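Local coordinates for protein probable glycosidase crf1 (Neosartorya fumigata, PDB 6IBU) that cleaves chitin and transfers it to beta-1,6-glucan or to other chitin chains, cross-linking the polysaccharides of the fungal cell wall, at residues Glu74-Ala79 and Tyr215-Arg220. Numbering follows the deposited sequence.
Sequences EVVMKA and YVKSVR
Val-75 and Val-216 meet CG1 to CG1 at 3.7 Å on the inward face of an antiparallel strand pair in the GH16 beta-sandwich. Val-219 adds a looser contact, its CG2 4.3 Å from CG2 of Val-75, and the three valines pack on Leu-183 of the opposing sheet, which also carries chitin-binding Glu-102, Arg-182 and Trp-186. Met-77 belongs to this face too; its chain runs on to Ser-87 and Ile-89. The register slips by one residue between Val-76 and Met-77. At this beta bulge Lys-217, with a near-helical psi of -26°, is the extra residue, and O of Val-76 accepts its N-H, N to O 3.0 Å, in a bent bond (141° at the hydrogen). Regular pairing resumes on both sides, with two backbone bonds each for Glu-74 with Arg-220 and Lys-78 with Tyr-215. On the outer face, CG1 of Val-76 touches CG of Lys-217 at 3.5 Å, while its CG2 lies 3.3 Å from OG of Ser-218. At the polar edge the side chains of Glu-74 and Arg-220 meet only at their CB atoms: OE1 of Glu-74 bonds to OG1 of Thr-143, and NH2 of Arg-220 forms a salt bridge with Glu-222. Beyond the bulge Lys-78 lies alongside Tyr-215, bending at chi3 (75°) to bring CE within 3.8 Å of ring atom CD1.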
ATOM      1  N   GLU A  74      -1.323  -9.632  -1.540  1.00 20.58           N
ATOM      2  CA  GLU A  74      -1.083 -10.327  -0.258  1.00 21.51           C
ATOM      3  C   GLU A  74       0.368 -10.057   0.156  1.00 21.06           C
ATOM      4  O   GLU A  74       1.285 -10.340  -0.629  1.00 20.28           O
ATOM      5  CB  GLU A  74      -1.417 -11.799  -0.460  1.00 26.52           C
ATOM      6  CG  GLU A  74      -1.366 -12.628   0.806  1.00 29.70           C
ATOM      7  CD  GLU A  74      -2.107 -13.946   0.655  1.00 33.93           C
ATOM      8  OE1 GLU A  74      -3.359 -13.921   0.763  1.00 36.65           O
ATOM      9  OE2 GLU A  74      -1.436 -14.998   0.408  1.00 38.47           O
ATOM     10  N   VAL A  75       0.576  -9.509   1.348  1.00 18.37           N
ATOM     11  CA  VAL A  75       1.930  -9.125   1.811  1.00 17.81           C
ATOM     12  C   VAL A  75       2.170  -9.780   3.164  1.00 16.79           C
ATOM     13  O   VAL A  75       1.329  -9.654   4.038  1.00 16.85           O
ATOM     14  CB  VAL A  75       2.093  -7.603   1.874  1.00 17.37           C
ATOM     15  CG1 VAL A  75       3.503  -7.232   2.293  1.00 17.62           C
ATOM     16  CG2 VAL A  75       1.734  -6.956   0.547  1.00 17.64           C
ATOM     17  N   VAL A  76       3.270 -10.503   3.315  1.00 16.42           N
ATOM     18  CA  VAL A  76       3.680 -11.037   4.650  1.00 17.32           C
ATOM     19  C   VAL A  76       4.664 -10.000   5.256  1.00 17.59           C
ATOM     20  O   VAL A  76       5.665  -9.788   4.578  1.00 15.52           O
ATOM     21  CB  VAL A  76       4.248 -12.460   4.482  1.00 17.84           C
ATOM     22  CG1 VAL A  76       4.809 -13.022   5.776  1.00 17.71           C
ATOM     23  CG2 VAL A  76       3.195 -13.398   3.911  1.00 17.60           C
ATOM     24  N   MET A  77       4.341  -9.282   6.385  1.00 18.36           N
ATOM     25  CA  MET A  77       5.010  -8.091   6.993  1.00 20.31           C
ATOM     26  C   MET A  77       4.978  -8.251   8.512  1.00 18.46           C
ATOM     27  O   MET A  77       4.124  -8.985   9.128  1.00 18.52           O
ATOM     28  CB  MET A  77       4.361  -6.744   6.610  1.00 23.26           C
ATOM     29  CG  MET A  77       4.828  -5.580   7.459  1.00 25.22           C
ATOM     30  SD  MET A  77       4.118  -4.114   6.895  1.00 41.13           S
ATOM     31  CE  MET A  77       2.438  -4.281   7.488  1.00 36.44           C
ATOM     32  N   LYS A  78       6.115  -7.862   8.993  1.00 18.27           N
ATOM     33  CA  LYS A  78       6.314  -7.577  10.404  1.00 18.24           C
ATOM     34  C   LYS A  78       6.584  -6.091  10.477  1.00 15.75           C
ATOM     35  O   LYS A  78       7.492  -5.633   9.832  1.00 15.20           O
ATOM     36  CB  LYS A  78       7.443  -8.434  10.968  1.00 20.10           C
ATOM     37  CG  LYS A  78       7.558  -8.245  12.470  1.00 22.56           C
ATOM     38  CD  LYS A  78       8.469  -9.220  13.137  1.00 24.51           C
ATOM     39  CE  LYS A  78       9.908  -8.844  12.831  1.00 28.67           C
ATOM     40  NZ  LYS A  78      10.807  -9.009  14.000  1.00 32.56           N
ATOM     41  N   ALA A  79       5.775  -5.362  11.206  1.00 15.11           N
ATOM     42  CA  ALA A  79       5.819  -3.887  11.203  1.00 15.93           C
ATOM     43  C   ALA A  79       7.008  -3.403  12.034  1.00 16.14           C
ATOM     44  O   ALA A  79       7.447  -4.095  12.945  1.00 18.24           O
ATOM     45  CB  ALA A  79       4.525  -3.334  11.723  1.00 15.65           C
ATOM     46  N   TYR A 215       9.716  -5.449   8.136  1.00 17.61           N
ATOM     47  CA  TYR A 215      10.181  -6.566   7.272  1.00 20.04           C
ATOM     48  C   TYR A 215       9.035  -7.060   6.402  1.00 17.94           C
ATOM     49  O   TYR A 215       7.950  -7.349   6.913  1.00 17.06           O
ATOM     50  CB  TYR A 215      10.717  -7.723   8.111  1.00 22.06           C
ATOM     51  CG  TYR A 215      11.914  -7.361   8.946  1.00 25.65           C
ATOM     52  CD1 TYR A 215      11.753  -6.830  10.215  1.00 26.22           C
ATOM     53  CD2 TYR A 215      13.210  -7.601   8.490  1.00 28.04           C
ATOM     54  CE1 TYR A 215      12.846  -6.518  11.008  1.00 26.77           C
ATOM     55  CE2 TYR A 215      14.315  -7.299   9.275  1.00 27.89           C
ATOM     56  CZ  TYR A 215      14.125  -6.756  10.537  1.00 28.31           C
ATOM     57  OH  TYR A 215      15.179  -6.423  11.328  1.00 32.81           O
ATOM     58  N   VAL A 216       9.302  -7.196   5.116  1.00 18.26           N
ATOM     59  CA  VAL A 216       8.359  -7.854   4.167  1.00 18.94           C
ATOM     60  C   VAL A 216       9.028  -9.128   3.658  1.00 17.60           C
ATOM     61  O   VAL A 216      10.024  -9.027   2.965  1.00 16.66           O
ATOM     62  CB  VAL A 216       7.959  -6.892   3.034  1.00 18.71           C
ATOM     63  CG1 VAL A 216       7.189  -7.637   1.948  1.00 19.35           C
ATOM     64  CG2 VAL A 216       7.163  -5.707   3.580  1.00 18.91           C
ATOM     65  N   LYS A 217       8.529 -10.299   4.008  1.00 19.93           N
ATOM     66  CA  LYS A 217       9.233 -11.515   3.543  1.00 23.82           C
ATOM     67  C   LYS A 217       8.646 -11.993   2.219  1.00 22.25           C
ATOM     68  O   LYS A 217       9.428 -12.553   1.449  1.00 23.19           O
ATOM     69  CB  LYS A 217       9.461 -12.588   4.610  1.00 28.23           C
ATOM     70  CG  LYS A 217       8.303 -13.099   5.421  1.00 32.31           C
ATOM     71  CD  LYS A 217       8.836 -13.768   6.693  1.00 37.62           C
ATOM     72  CE  LYS A 217       8.262 -15.157   6.942  1.00 42.23           C
ATOM     73  NZ  LYS A 217       9.181 -15.995   7.753  1.00 42.34           N
ATOM     74  N   SER A 218       7.389 -11.719   1.893  1.00 21.39           N
ATOM     75  CA  SER A 218       6.831 -12.172   0.596  1.00 21.02           C
ATOM     76  C   SER A 218       5.697 -11.277   0.100  1.00 20.46           C
ATOM     77  O   SER A 218       5.042 -10.588   0.914  1.00 20.97           O
ATOM     78  CB  SER A 218       6.420 -13.630   0.638  1.00 21.55           C
ATOM     79  OG  SER A 218       5.211 -13.818   1.346  1.00 23.20           O
ATOM     80  N   VAL A 219       5.517 -11.299  -1.221  1.00 19.29           N
ATOM     81  CA  VAL A 219       4.417 -10.598  -1.929  1.00 19.84           C
ATOM     82  C   VAL A 219       3.775 -11.556  -2.929  1.00 20.07           C
ATOM     83  O   VAL A 219       4.500 -12.177  -3.697  1.00 18.84           O
ATOM     84  CB  VAL A 219       4.931  -9.322  -2.597  1.00 19.10           C
ATOM     85  CG1 VAL A 219       3.942  -8.777  -3.613  1.00 19.55           C
ATOM     86  CG2 VAL A 219       5.254  -8.288  -1.541  1.00 19.45           C
ATOM     87  N   ARG A 220       2.447 -11.644  -2.912  1.00 21.06           N
ATOM     88  CA  ARG A 220       1.658 -12.328  -3.958  1.00 23.24           C
ATOM     89  C   ARG A 220       0.694 -11.319  -4.575  1.00 22.32           C
ATOM     90  O   ARG A 220      -0.114 -10.753  -3.833  1.00 21.84           O
ATOM     91  CB  ARG A 220       0.919 -13.522  -3.366  1.00 28.05           C
ATOM     92  CG  ARG A 220       0.106 -14.292  -4.391  1.00 32.69           C
ATOM     93  CD  ARG A 220      -0.773 -15.329  -3.735  1.00 39.06           C
ATOM     94  NE  ARG A 220      -1.540 -16.046  -4.751  1.00 43.36           N
ATOM     95  CZ  ARG A 220      -1.067 -17.031  -5.511  1.00 45.21           C
ATOM     96  NH1 ARG A 220       0.183 -17.452  -5.376  1.00 46.51           N
ATOM     97  NH2 ARG A 220      -1.861 -17.616  -6.393  1.00 45.62           N
TER